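Side-chain contacts in citrate lyase, subunit 1 (Methanosaeta concilii, PDB 6HXI), which probably catalyses, with its partner subunit, the ATP-driven conversion of citrate and coenzyme A into acetyl-CoA and oxaloacetate: residues Arg17-Tyr22 and Glu180-Ala185; Asp129-Ser134 and Ala185-Tyr190; Ile149-Asp154 and Gly165-Ala170. All coordinates share one frame; numbering follows the deposited sequence.

Contact 1: Arg17-Tyr22 and Glu180-Ala185; sequences RYLPEY and EEFITA
Leu19 and Tyr22 close on Ala185, and the two branches of Leu19 divide the work. CD1 lies 3.9 Å from Ala185 CB and also reaches the backbone of that residue, at 3.6 Å from Ala185 O. CD2 turns instead to the edge of the Phe182 ring, near the ring plane, and stands 3.8 Å from Phe182 CE1; the two side chains run at about a right angle to one another. Leu19 CG lies beside its own carbonyl carbon (chi1 -163°), and with chi2 at 80° the two methyls diverge, one to Ala185 and one to Phe182. Tyr22 touches mainly with its base: its CB meets Ala185 CB at 3.8 Å, while the ring passes Ala185 O obliquely and leads its hydroxyl away to a hydrogen bond with Arg230.

Behind this shell, Tyr22 N bonds to Leu19 O, which fixes the spacing of the two residues at the end of the 3-10 segment 19-21. On the helix, Thr184 N and Thr184 OG1 reach Glu180 O from opposite faces of its carbonyl plane. Phe203 of strand 195-206 meets the Phe182 ring, planes at about 45°. What joins residues 17-22 to helix 173-192 within the ATP-grasp domain is therefore dispersion between largely buried carbon surfaces, with small Ala185 allowing a close backbone approach, and the polar end of Tyr22 finds its partner in Arg230, outside the two segments.

Contact 2: Asp129-Ser134 and Ala185-Tyr190; sequences DNIFFS and ALWRFY
In the ATP-grasp domain, helix 173-192 packs on the antiparallel sheet that includes strand 128-134, and here Asp129 and Ile131 of the strand meet Trp187 and Tyr190 of the helix. The two segments run closer to antiparallel than to perpendicular, with 141° between their directions and 10.4 Å separating their axes at closest approach. Trp187 reaches the strand with its NE1 edge: its CG stands anti to the backbone N (chi1 179°), with the indole turned toward the strand.

The polar centre is the hydrogen bond from Trp187 NE1 to Asp129 OD2, 2.8 Å long and moderately bent, with an angle of 149° at the hydrogen. The donor comes to the anti side of the carboxylate oxygen, and both partners lie somewhat out of each other's planes. Asp129 CB lies in the indole plane at its edge, so the acid approaches that rim with its methylene as well as its oxygen. The other oxygen, OD1, sits 3.8 Å from CE2 at the edge of the Tyr190 ring, whose plane is steeply inclined to the carboxylate. Two residues along the strand, Ile131 CD1 rests 4.0 Å from Trp187 CB, touching the side chain where it leaves the helix.

Ser124 OG completes the polar cluster by hydrogen-bonding both Asp129 OD1 and Tyr190 OH. Arg119 and Arg122 of the neighbouring succinyl-CoA ligase-like alpha subunit chain make weak, long ion pairs with the carboxylate. With each oxygen of this buried carboxylate hydrogen-bonded and two arginines nearby, Asp129 is probably stabilised as an anion, its rotation set by partners on helix and sheet.

Contact 3: Ile149-Asp154 and Gly165-Ala170; sequences ISIHVD and GSKLPA
Lys167 lies across Ile149 at about a right angle, and its hydrocarbon chain can be traced atom by atom over the strand. CB stands back, 4.7 Å from Ile149 CD1. CG makes the close approach, 3.8 Å from that same Ile149 CD1. CD moves on to the next residue of the same strand face, where Ile151 CD1 lies a looser 4.4 Å away, and it also packs on Ile183 of the neighbouring helix.

Here the loop that connects strand 149-154 to helix 173-192 folds back beside its own strand, one of the two edge strands of this chain's six-stranded sheet in the ATP-grasp domain. An inverse gamma turn centred on Ser166, with a weak bond of 2.7 Å from Lys167 N to Gly165 O, reverses the loop just before the lysine.

The chain bends about CG-CD (chi3 66°) and again about CD-CE (chi4 -88°), and CE carries NZ away from the strand toward helix 173-192, where the side chain touches Val179 and Glu180. Leu168 adds a second apolar touch lower down Ile149, its CD1 4.2 Å from Ile149 CG1, and it also leans on Phe133 of the adjacent strand.

Helix 173-192 supplies one side of contacts 1 and 2 and borders contact 3. Contacts 1 and 2 share Ala185, their centres about 10 Å apart, and Tyr22 CD1 packs 3.6 Å from Arg188 CB between them. The centres of contacts 2 and 3 are also about 10 Å apart, and strands 128-134 and 149-154 are neighbours in the sheet: Asp129 O and Val153 N, 2.7 Å apart, probably form a hydrogen bond. Those of contacts 1 and 3 are about 16 Å apart, bridged by Ile183, whose CD1 is 3.8 Å from Ile151 CD1. All three belong to the ATP-grasp part, whereas the coenzyme A residues Gly259, Gly307 and Phe345 and the sodium site fall in the citrate-binding part.

Contact 1: Arg17-Tyr22 and Glu180-Ala185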
# COMPACT_ATOMS: atom_id res chain seq x y z
N ARG C 17 11.62 19.50 62.14
CA ARG C 17 11.66 19.85 60.73
C ARG C 17 10.46 20.65 60.24
O ARG C 17 10.66 21.69 59.61
CB ARG C 17 11.84 18.58 59.86
CG ARG C 17 12.42 18.85 58.47
CD ARG C 17 13.41 17.79 58.02
NE ARG C 17 12.77 16.74 57.22
CZ ARG C 17 12.34 15.57 57.70
NH1 ARG C 17 12.45 15.29 58.99
NH2 ARG C 17 11.78 14.69 56.88
N TYR C 18 9.24 20.18 60.48
CA TYR C 18 8.05 20.78 59.87
C TYR C 18 7.22 21.74 60.78
O TYR C 18 6.53 22.60 60.23
CB TYR C 18 7.17 19.68 59.23
CG TYR C 18 7.96 18.94 58.17
CD1 TYR C 18 8.31 19.56 56.97
CD2 TYR C 18 8.51 17.68 58.43
CE1 TYR C 18 9.12 18.92 56.03
CE2 TYR C 18 9.33 17.05 57.51
CZ TYR C 18 9.63 17.67 56.30
OH TYR C 18 10.44 17.06 55.37
N LEU C 19 7.36 21.68 62.12
CA LEU C 19 6.62 22.65 62.95
C LEU C 19 7.07 24.13 62.75
O LEU C 19 6.19 24.99 62.73
CB LEU C 19 6.57 22.28 64.43
CG LEU C 19 5.47 23.01 65.24
CD1 LEU C 19 4.10 22.36 65.03
CD2 LEU C 19 5.82 23.04 66.72
N PRO C 20 8.38 24.47 62.52
CA PRO C 20 8.75 25.88 62.28
C PRO C 20 8.18 26.53 61.00
O PRO C 20 8.51 27.68 60.72
CB PRO C 20 10.29 25.85 62.25
CG PRO C 20 10.67 24.57 62.87
CD PRO C 20 9.59 23.61 62.53
N GLU C 21 7.33 25.81 60.25
CA GLU C 21 6.66 26.25 59.02
C GLU C 21 5.27 26.83 59.31
O GLU C 21 4.72 27.56 58.49
CB GLU C 21 6.52 25.08 58.03
CG GLU C 21 7.80 24.77 57.27
CD GLU C 21 7.74 23.59 56.31
OE1 GLU C 21 6.68 23.34 55.70
OE2 GLU C 21 8.80 22.94 56.13
N TYR C 22 4.71 26.50 60.49
CA TYR C 22 3.41 26.93 60.99
C TYR C 22 3.58 27.92 62.16
O TYR C 22 2.78 28.84 62.34
CB TYR C 22 2.61 25.69 61.47
CG TYR C 22 2.48 24.58 60.44
CD1 TYR C 22 1.72 24.76 59.29
CD2 TYR C 22 3.13 23.37 60.61
CE1 TYR C 22 1.60 23.74 58.34
CE2 TYR C 22 3.01 22.34 59.67
CZ TYR C 22 2.24 22.53 58.53
OH TYR C 22 2.13 21.54 57.59
N GLU C 180 -1.60 28.84 72.72
CA GLU C 180 -2.67 28.97 71.71
C GLU C 180 -2.04 28.81 70.32
O GLU C 180 -2.52 27.99 69.54
CB GLU C 180 -3.34 30.36 71.86
CG GLU C 180 -4.27 30.77 70.72
CD GLU C 180 -4.80 32.19 70.80
OE1 GLU C 180 -4.03 33.10 71.20
OE2 GLU C 180 -5.98 32.40 70.44
N GLU C 181 -0.93 29.53 70.06
CA GLU C 181 -0.18 29.50 68.81
C GLU C 181 0.50 28.15 68.59
O GLU C 181 0.51 27.65 67.45
CB GLU C 181 0.84 30.66 68.76
CG GLU C 181 0.26 31.95 68.21
CD GLU C 181 0.66 33.25 68.89
OE1 GLU C 181 1.88 33.55 68.97
OE2 GLU C 181 -0.26 34.01 69.29
N PHE C 182 1.05 27.54 69.67
CA PHE C 182 1.73 26.25 69.59
C PHE C 182 0.79 25.10 69.26
O PHE C 182 1.13 24.25 68.41
CB PHE C 182 2.55 25.97 70.87
CG PHE C 182 3.04 24.54 70.99
CD1 PHE C 182 4.02 24.04 70.13
CD2 PHE C 182 2.45 23.66 71.89
CE1 PHE C 182 4.43 22.71 70.21
CE2 PHE C 182 2.86 22.33 71.96
CZ PHE C 182 3.85 21.87 71.13
N ILE C 183 -0.39 25.05 69.92
CA ILE C 183 -1.35 23.95 69.70
C ILE C 183 -2.09 24.13 68.36
O ILE C 183 -2.49 23.13 67.75
CB ILE C 183 -2.29 23.67 70.92
CG1 ILE C 183 -3.39 24.74 71.08
CG2 ILE C 183 -1.46 23.50 72.22
CD1 ILE C 183 -4.46 24.37 72.15
N THR C 184 -2.19 25.40 67.87
CA THR C 184 -2.79 25.73 66.56
C THR C 184 -1.86 25.20 65.46
O THR C 184 -2.34 24.61 64.50
CB THR C 184 -3.10 27.24 66.46
OG1 THR C 184 -4.16 27.55 67.37
CG2 THR C 184 -3.52 27.68 65.06
N ALA C 185 -0.53 25.40 65.64
CA ALA C 185 0.53 24.93 64.74
C ALA C 185 0.62 23.40 64.78
O ALA C 185 0.78 22.77 63.73
CB ALA C 185 1.86 25.53 65.17

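Contact 2: Asp129-Ser134 and Ala185-Tyr190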
# COMPACT_ATOMS: atom_id res chain seq x y z
N ASP C 129 -11.23 16.42 64.65
CA ASP C 129 -10.06 16.20 65.51
C ASP C 129 -10.28 16.82 66.87
O ASP C 129 -10.93 17.87 66.97
CB ASP C 129 -8.79 16.78 64.86
CG ASP C 129 -8.65 16.42 63.38
OD1 ASP C 129 -8.87 15.24 63.03
OD2 ASP C 129 -8.34 17.33 62.58
N ASN C 130 -9.78 16.18 67.92
CA ASN C 130 -9.90 16.69 69.28
C ASN C 130 -8.52 17.00 69.84
O ASN C 130 -7.63 16.15 69.79
CB ASN C 130 -10.64 15.70 70.17
CG ASN C 130 -12.05 15.44 69.72
OD1 ASN C 130 -12.88 16.35 69.64
ND2 ASN C 130 -12.35 14.18 69.42
N ILE C 131 -8.33 18.23 70.33
CA ILE C 131 -7.10 18.69 70.97
C ILE C 131 -7.33 18.66 72.48
O ILE C 131 -8.34 19.18 72.96
CB ILE C 131 -6.66 20.11 70.47
CG1 ILE C 131 -6.54 20.14 68.91
CG2 ILE C 131 -5.35 20.57 71.16
CD1 ILE C 131 -6.42 21.50 68.29
N PHE C 132 -6.43 18.03 73.23
CA PHE C 132 -6.51 17.91 74.69
C PHE C 132 -5.36 18.68 75.30
O PHE C 132 -4.24 18.60 74.81
CB PHE C 132 -6.49 16.42 75.12
CG PHE C 132 -7.57 15.59 74.47
CD1 PHE C 132 -8.86 15.58 74.98
CD2 PHE C 132 -7.31 14.85 73.33
CE1 PHE C 132 -9.87 14.83 74.36
CE2 PHE C 132 -8.32 14.11 72.70
CZ PHE C 132 -9.59 14.10 73.23
N PHE C 133 -5.66 19.50 76.33
CA PHE C 133 -4.66 20.31 77.00
C PHE C 133 -4.87 20.31 78.51
O PHE C 133 -6.00 20.41 78.98
CB PHE C 133 -4.62 21.75 76.44
CG PHE C 133 -3.63 22.67 77.14
CD1 PHE C 133 -2.29 22.68 76.78
CD2 PHE C 133 -4.05 23.52 78.16
CE1 PHE C 133 -1.37 23.50 77.45
CE2 PHE C 133 -3.13 24.34 78.83
CZ PHE C 133 -1.80 24.34 78.46
N SER C 134 -3.76 20.25 79.25
CA SER C 134 -3.74 20.35 80.71
C SER C 134 -2.46 21.02 81.20
O SER C 134 -1.47 21.07 80.45
CB SER C 134 -3.92 18.98 81.36
OG SER C 134 -4.20 19.11 82.75
N ALA C 185 -0.53 25.40 65.64
CA ALA C 185 0.53 24.93 64.74
C ALA C 185 0.62 23.40 64.78
O ALA C 185 0.78 22.77 63.73
CB ALA C 185 1.86 25.53 65.17
N LEU C 186 0.48 22.81 65.99
CA LEU C 186 0.52 21.36 66.20
C LEU C 186 -0.61 20.66 65.47
O LEU C 186 -0.38 19.60 64.91
CB LEU C 186 0.52 21.01 67.69
CG LEU C 186 0.96 19.58 68.04
CD1 LEU C 186 2.46 19.45 67.96
CD2 LEU C 186 0.47 19.19 69.42
N TRP C 187 -1.82 21.28 65.44
CA TRP C 187 -2.97 20.76 64.69
C TRP C 187 -2.67 20.77 63.18
O TRP C 187 -3.00 19.81 62.50
CB TRP C 187 -4.26 21.55 64.97
CG TRP C 187 -5.41 21.00 64.18
CD1 TRP C 187 -6.12 19.86 64.44
CD2 TRP C 187 -5.88 21.49 62.91
NE1 TRP C 187 -7.03 19.63 63.43
CE2 TRP C 187 -6.88 20.60 62.47
CE3 TRP C 187 -5.51 22.57 62.09
CZ2 TRP C 187 -7.58 20.80 61.27
CZ3 TRP C 187 -6.21 22.77 60.91
CH2 TRP C 187 -7.23 21.89 60.51
N ARG C 188 -2.06 21.86 62.68
CA ARG C 188 -1.71 22.01 61.27
C ARG C 188 -0.68 20.95 60.90
O ARG C 188 -0.81 20.30 59.87
CB ARG C 188 -1.19 23.44 61.00
CG ARG C 188 -2.22 24.53 61.23
CD ARG C 188 -1.78 25.83 60.58
NE ARG C 188 -2.43 27.00 61.17
CZ ARG C 188 -3.62 27.48 60.80
NH1 ARG C 188 -4.34 26.86 59.87
NH2 ARG C 188 -4.12 28.56 61.39
N PHE C 189 0.28 20.73 61.80
CA PHE C 189 1.31 19.71 61.68
C PHE C 189 0.66 18.31 61.66
O PHE C 189 1.01 17.49 60.83
CB PHE C 189 2.31 19.87 62.83
CG PHE C 189 3.33 18.77 63.01
CD1 PHE C 189 4.41 18.65 62.14
CD2 PHE C 189 3.23 17.87 64.07
CE1 PHE C 189 5.35 17.63 62.30
CE2 PHE C 189 4.17 16.85 64.23
CZ PHE C 189 5.23 16.74 63.34
N TYR C 190 -0.31 18.07 62.54
CA TYR C 190 -1.06 16.81 62.66
C TYR C 190 -1.82 16.53 61.34
O TYR C 190 -1.73 15.43 60.77
CB TYR C 190 -2.03 16.93 63.86
CG TYR C 190 -2.98 15.77 64.07
CD1 TYR C 190 -2.63 14.70 64.88
CD2 TYR C 190 -4.27 15.79 63.53
CE1 TYR C 190 -3.51 13.64 65.10
CE2 TYR C 190 -5.16 14.75 63.76
CZ TYR C 190 -4.78 13.67 64.54
OH TYR C 190 -5.64 12.64 64.76

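Contact 3: Ile149-Asp154 and Gly165-Ala170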
# COMPACT_ATOMS: atom_id res chain seq x y z
N ILE C 149 -8.79 20.10 79.38
CA ILE C 149 -9.72 20.80 78.50
C ILE C 149 -9.66 20.18 77.11
O ILE C 149 -8.58 19.81 76.65
CB ILE C 149 -9.58 22.36 78.49
CG1 ILE C 149 -8.19 22.85 78.01
CG2 ILE C 149 -9.94 22.95 79.86
CD1 ILE C 149 -8.16 23.22 76.53
N SER C 150 -10.82 20.08 76.45
CA SER C 150 -10.95 19.50 75.12
C SER C 150 -11.42 20.54 74.11
O SER C 150 -12.37 21.27 74.41
CB SER C 150 -11.91 18.32 75.15
OG SER C 150 -12.05 17.71 73.87
N ILE C 151 -10.76 20.62 72.93
CA ILE C 151 -11.08 21.54 71.82
C ILE C 151 -11.36 20.71 70.58
O ILE C 151 -10.44 20.06 70.08
CB ILE C 151 -9.93 22.57 71.56
CG1 ILE C 151 -9.57 23.38 72.84
CG2 ILE C 151 -10.27 23.50 70.37
CD1 ILE C 151 -8.18 24.05 72.84
N HIS C 152 -12.61 20.73 70.09
CA HIS C 152 -12.97 19.99 68.89
C HIS C 152 -12.79 20.85 67.64
O HIS C 152 -13.30 21.96 67.59
CB HIS C 152 -14.40 19.43 68.99
CG HIS C 152 -14.81 18.67 67.76
ND1 HIS C 152 -14.33 17.39 67.50
CD2 HIS C 152 -15.59 19.06 66.72
CE1 HIS C 152 -14.85 17.04 66.34
NE2 HIS C 152 -15.60 18.01 65.82
N VAL C 153 -12.09 20.31 66.63
CA VAL C 153 -11.83 20.96 65.34
C VAL C 153 -12.64 20.20 64.30
O VAL C 153 -12.37 19.03 64.04
CB VAL C 153 -10.32 21.01 64.98
CG1 VAL C 153 -10.06 21.89 63.76
CG2 VAL C 153 -9.48 21.49 66.17
N ASP C 154 -13.69 20.84 63.75
CA ASP C 154 -14.57 20.24 62.75
C ASP C 154 -13.77 19.95 61.48
O ASP C 154 -12.87 20.73 61.11
CB ASP C 154 -15.77 21.15 62.47
CG ASP C 154 -16.76 20.59 61.47
OD1 ASP C 154 -17.62 19.78 61.87
OD2 ASP C 154 -16.69 20.98 60.28
N GLY C 165 -7.83 30.65 71.91
CA GLY C 165 -7.59 31.52 73.05
C GLY C 165 -8.33 31.11 74.30
O GLY C 165 -7.70 30.97 75.35
N SER C 166 -9.65 30.84 74.18
CA SER C 166 -10.51 30.34 75.26
C SER C 166 -10.07 28.90 75.66
O SER C 166 -10.59 27.88 75.20
CB SER C 166 -11.98 30.42 74.86
OG SER C 166 -12.29 31.74 74.45
N LYS C 167 -9.04 28.90 76.51
CA LYS C 167 -8.29 27.81 77.13
C LYS C 167 -8.17 28.18 78.64
O LYS C 167 -8.93 29.04 79.11
CB LYS C 167 -6.91 27.79 76.47
CG LYS C 167 -6.20 26.44 76.49
CD LYS C 167 -5.26 26.25 75.31
CE LYS C 167 -4.07 27.19 75.31
NZ LYS C 167 -4.37 28.47 74.62
N LEU C 168 -7.23 27.56 79.38
CA LEU C 168 -7.06 27.79 80.81
C LEU C 168 -6.60 29.21 81.18
O LEU C 168 -5.57 29.69 80.69
CB LEU C 168 -6.15 26.73 81.44
CG LEU C 168 -6.83 25.37 81.65
CD1 LEU C 168 -5.92 24.22 81.28
CD2 LEU C 168 -7.41 25.22 83.07
N PRO C 169 -7.39 29.91 82.05
CA PRO C 169 -7.02 31.28 82.46
C PRO C 169 -5.78 31.35 83.34
O PRO C 169 -5.06 32.35 83.28
CB PRO C 169 -8.26 31.79 83.19
CG PRO C 169 -8.94 30.56 83.69
CD PRO C 169 -8.64 29.47 82.71
N ALA C 170 -5.51 30.28 84.13
CA ALA C 170 -4.37 30.12 85.03
C ALA C 170 -3.00 30.35 84.36
O ALA C 170 -2.03 30.70 85.05
CB ALA C 170 -4.41 28.75 85.69